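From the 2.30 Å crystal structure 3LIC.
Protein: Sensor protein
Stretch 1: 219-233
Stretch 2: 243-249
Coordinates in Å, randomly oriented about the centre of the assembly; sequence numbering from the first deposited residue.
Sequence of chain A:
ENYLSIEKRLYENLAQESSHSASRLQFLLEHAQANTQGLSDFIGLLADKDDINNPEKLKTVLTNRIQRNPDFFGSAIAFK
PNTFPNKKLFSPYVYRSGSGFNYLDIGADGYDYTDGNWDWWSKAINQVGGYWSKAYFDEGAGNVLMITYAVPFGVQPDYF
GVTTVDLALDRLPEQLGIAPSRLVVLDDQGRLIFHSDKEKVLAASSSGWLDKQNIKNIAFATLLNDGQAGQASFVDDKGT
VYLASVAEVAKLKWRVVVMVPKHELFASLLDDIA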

# COMPACT_ATOMS: atom_id res chain seq x y z
N ALA A 219 -7.99 -16.37 19.98
CA ALA A 219 -6.80 -16.96 19.36
C ALA A 219 -6.42 -16.21 18.07
O ALA A 219 -5.24 -16.04 17.76
CB ALA A 219 -6.98 -18.46 19.10
N PHE A 220 -7.42 -15.77 17.31
CA PHE A 220 -7.13 -14.99 16.12
C PHE A 220 -6.47 -13.67 16.57
O PHE A 220 -5.42 -13.28 16.06
CB PHE A 220 -8.41 -14.76 15.28
CG PHE A 220 -8.16 -14.14 13.94
CD1 PHE A 220 -7.16 -14.61 13.13
CD2 PHE A 220 -8.93 -13.04 13.50
CE1 PHE A 220 -6.89 -14.05 11.90
CE2 PHE A 220 -8.69 -12.46 12.25
CZ PHE A 220 -7.65 -12.97 11.44
N ALA A 221 -7.04 -13.00 17.56
CA ALA A 221 -6.45 -11.72 18.02
C ALA A 221 -5.01 -11.85 18.59
O ALA A 221 -4.18 -10.96 18.37
CB ALA A 221 -7.40 -10.96 18.99
N THR A 222 -4.68 -12.98 19.23
CA THR A 222 -3.31 -13.18 19.76
C THR A 222 -2.32 -13.37 18.64
O THR A 222 -1.21 -12.81 18.64
CB THR A 222 -3.19 -14.43 20.68
OG1 THR A 222 -4.15 -14.34 21.73
CG2 THR A 222 -1.80 -14.53 21.28
N LEU A 223 -2.73 -14.21 17.70
CA LEU A 223 -2.01 -14.38 16.45
C LEU A 223 -1.66 -13.01 15.82
O LEU A 223 -0.50 -12.74 15.46
CB LEU A 223 -2.89 -15.20 15.51
CG LEU A 223 -2.08 -15.74 14.38
CD1 LEU A 223 -0.78 -16.34 14.97
CD2 LEU A 223 -2.92 -16.76 13.67
N LEU A 224 -2.66 -12.17 15.67
CA LEU A 224 -2.42 -10.83 15.11
C LEU A 224 -1.45 -10.03 15.99
O LEU A 224 -0.45 -9.58 15.48
CB LEU A 224 -3.74 -10.08 14.82
CG LEU A 224 -4.67 -10.72 13.74
CD1 LEU A 224 -5.93 -9.92 13.53
CD2 LEU A 224 -4.00 -10.98 12.37
N ASN A 225 -1.74 -9.89 17.29
CA ASN A 225 -0.82 -9.20 18.27
C ASN A 225 0.60 -9.71 18.40
O ASN A 225 1.52 -8.96 18.58
CB ASN A 225 -1.41 -9.21 19.68
CG ASN A 225 -2.75 -8.54 19.74
OD1 ASN A 225 -3.04 -7.65 18.95
ND2 ASN A 225 -3.59 -8.96 20.69
N ASP A 226 0.79 -11.01 18.34
CA ASP A 226 2.13 -11.56 18.42
C ASP A 226 2.90 -11.30 17.13
O ASP A 226 4.11 -11.48 17.09
CB ASP A 226 2.12 -13.06 18.72
CG ASP A 226 1.66 -13.39 20.17
OD1 ASP A 226 1.45 -12.48 21.02
OD2 ASP A 226 1.50 -14.59 20.46
N GLY A 227 2.21 -10.87 16.08
CA GLY A 227 2.89 -10.68 14.80
C GLY A 227 3.50 -11.98 14.29
O GLY A 227 4.61 -12.01 13.80
N GLN A 228 2.77 -13.08 14.40
CA GLN A 228 3.26 -14.36 13.93
C GLN A 228 2.43 -14.84 12.72
O GLN A 228 1.24 -14.51 12.64
CB GLN A 228 3.12 -15.37 15.09
CG GLN A 228 3.85 -14.94 16.40
CD GLN A 228 5.19 -15.65 16.61
OE1 GLN A 228 5.24 -16.72 17.20
NE2 GLN A 228 6.29 -15.05 16.14
N ALA A 229 3.03 -15.62 11.82
CA ALA A 229 2.30 -16.44 10.85
C ALA A 229 1.44 -17.50 11.60
O ALA A 229 1.89 -18.01 12.64
CB ALA A 229 3.28 -17.14 9.90
N GLY A 230 0.23 -17.81 11.15
CA GLY A 230 -0.55 -18.85 11.79
C GLY A 230 -1.96 -19.03 11.24
O GLY A 230 -2.38 -18.26 10.37
N GLN A 231 -2.70 -20.00 11.79
CA GLN A 231 -4.05 -20.31 11.33
C GLN A 231 -4.99 -20.14 12.54
O GLN A 231 -4.61 -20.44 13.63
CB GLN A 231 -4.13 -21.78 10.84
CG GLN A 231 -3.56 -22.11 9.38
CD GLN A 231 -2.08 -21.72 9.18
OE1 GLN A 231 -1.18 -22.37 9.72
NE2 GLN A 231 -1.82 -20.66 8.40
N ALA A 232 -6.23 -19.74 12.34
CA ALA A 232 -7.16 -19.66 13.42
C ALA A 232 -8.50 -19.33 12.82
O ALA A 232 -8.56 -18.81 11.73
CB ALA A 232 -6.76 -18.57 14.39
N SER A 233 -9.58 -19.64 13.53
CA SER A 233 -10.85 -19.12 13.09
C SER A 233 -11.26 -17.90 13.87
O SER A 233 -10.52 -17.39 14.75
CB SER A 233 -11.95 -20.17 13.12
OG SER A 233 -12.01 -20.72 14.38
N LEU A 243 -12.54 -19.61 8.68
CA LEU A 243 -11.22 -20.13 8.91
C LEU A 243 -10.24 -19.17 8.23
O LEU A 243 -10.52 -18.69 7.12
CB LEU A 243 -11.13 -21.57 8.35
CG LEU A 243 -11.47 -22.75 9.30
CD1 LEU A 243 -12.71 -22.54 10.11
CD2 LEU A 243 -11.54 -24.05 8.50
N ALA A 244 -9.12 -18.87 8.88
CA ALA A 244 -8.20 -17.80 8.40
C ALA A 244 -6.77 -18.26 8.52
O ALA A 244 -6.43 -19.08 9.40
CB ALA A 244 -8.38 -16.55 9.19
N SER A 245 -5.94 -17.75 7.64
CA SER A 245 -4.55 -18.04 7.68
C SER A 245 -3.81 -16.74 7.49
O SER A 245 -4.11 -15.99 6.56
CB SER A 245 -4.19 -19.02 6.57
OG SER A 245 -2.83 -19.30 6.59
N VAL A 246 -2.83 -16.49 8.35
CA VAL A 246 -2.08 -15.26 8.41
C VAL A 246 -0.69 -15.61 7.94
O VAL A 246 -0.12 -16.57 8.42
CB VAL A 246 -1.94 -14.79 9.88
CG1 VAL A 246 -1.00 -13.54 10.02
CG2 VAL A 246 -3.30 -14.57 10.51
N ALA A 247 -0.13 -14.83 7.01
CA ALA A 247 1.25 -15.03 6.58
C ALA A 247 1.94 -13.69 6.71
O ALA A 247 1.34 -12.64 6.49
CB ALA A 247 1.31 -15.52 5.17
N GLU A 248 3.22 -13.75 7.04
CA GLU A 248 4.01 -12.55 7.17
C GLU A 248 4.74 -12.14 5.86
O GLU A 248 5.19 -12.97 5.06
CB GLU A 248 4.99 -12.73 8.31
CG GLU A 248 5.77 -11.49 8.55
CD GLU A 248 6.25 -11.40 9.97
OE1 GLU A 248 5.51 -10.83 10.80
OE2 GLU A 248 7.37 -11.91 10.25
N VAL A 249 4.81 -10.84 5.61
CA VAL A 249 5.70 -10.33 4.54
C VAL A 249 7.15 -10.10 5.08
O VAL A 249 7.38 -9.36 6.06
CB VAL A 249 5.15 -9.05 3.99
CG1 VAL A 249 6.05 -8.50 2.92
CG2 VAL A 249 3.76 -9.28 3.48

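Helix and strand of stretch 1 (219-233) against the strand of stretch 2 (243-249) in the sensor protein 3LIC. The helix runs nearly parallel to strand 243-248, their axes 6° apart in direction and 10.2 Å apart at closest approach, a spacing that leaves room for one layer of side chains between them. A219, A221, T222 and N225 take no part in the contact. F220, buried, is the first residue to reach across: its CA-to-CB bond points sideways, but with chi1 in t the ring extends to the strand, where CE1 lies 4.0 Å from CB of A244 and 3.9 Å from CG2 of V246. Both methyls meet the ring obliquely. One turn later the CA-to-CB bond of L223 points toward the strand, and CD2 lies 3.9 Å from V246 CG2. L224 starts out sideways, yet its side chain, chi1 m and chi2 t, brings CD2 to 4.1 Å from the same V246 CG2. Three helix side chains thus converge on one methyl, and V246 has the largest area covered by the opposing stretch, 112 Å².

The helix closes in a Schellman motif. G227, at phi 61° and psi 42°, is the first residue to leave helical geometry, a positive phi that favours glycine; its N bonds to L224 O at 3.0 Å, while Q228 N makes a weak bond to L223 O at 3.5 Å. G227 O lies 3.3 Å from E248 OE1, but both atoms are acceptors and no hydrogen bond joins them. The CA-to-CB bond of Q228 points away from stretch 2 and its side chain stays out of contact, so the residue touches the strand through its backbone: Q228 O sits 3.6 Å from V246 CG1. A229 leads into the strand, its CA 3.4 Å from V246 O in a CA-H...O contact.

From G230 the chain pairs antiparallel with stretch 2, the strand axes at 156°. G230 and V246 form a hydrogen-bonded pair, with G230 N to V246 O at 3.0 Å and V246 N to G230 O at 2.7 Å, the latter nearly straight at 169°. The absence of a side chain matters here: an ideal CB on G230 would lie 2.8 Å from L223 CD1, a clash with the helix packed over this face. Q231 faces S245 in a non-hydrogen-bonded pair, CA to CA 4.3 Å, and the link comes from the side chains instead. Q231 NE2 donates to S245 OG at a very short 2.5 Å, with an angle of 137°; chi2 in p helps fold the amide back over the neighbouring strand. Between the backbones, Q231 CA approaches A244 O at 3.3 Å in another CA-H...O contact. A232 and A244 restore the ladder: A232 N to A244 O is 3.0 Å, and A244 N to A232 O is 2.9 Å. Their methyls share the V246 face, whereas S233 and L243 lie on the face of Q231 and S245, where S233 CB packs 3.9 Å from L243 CD1.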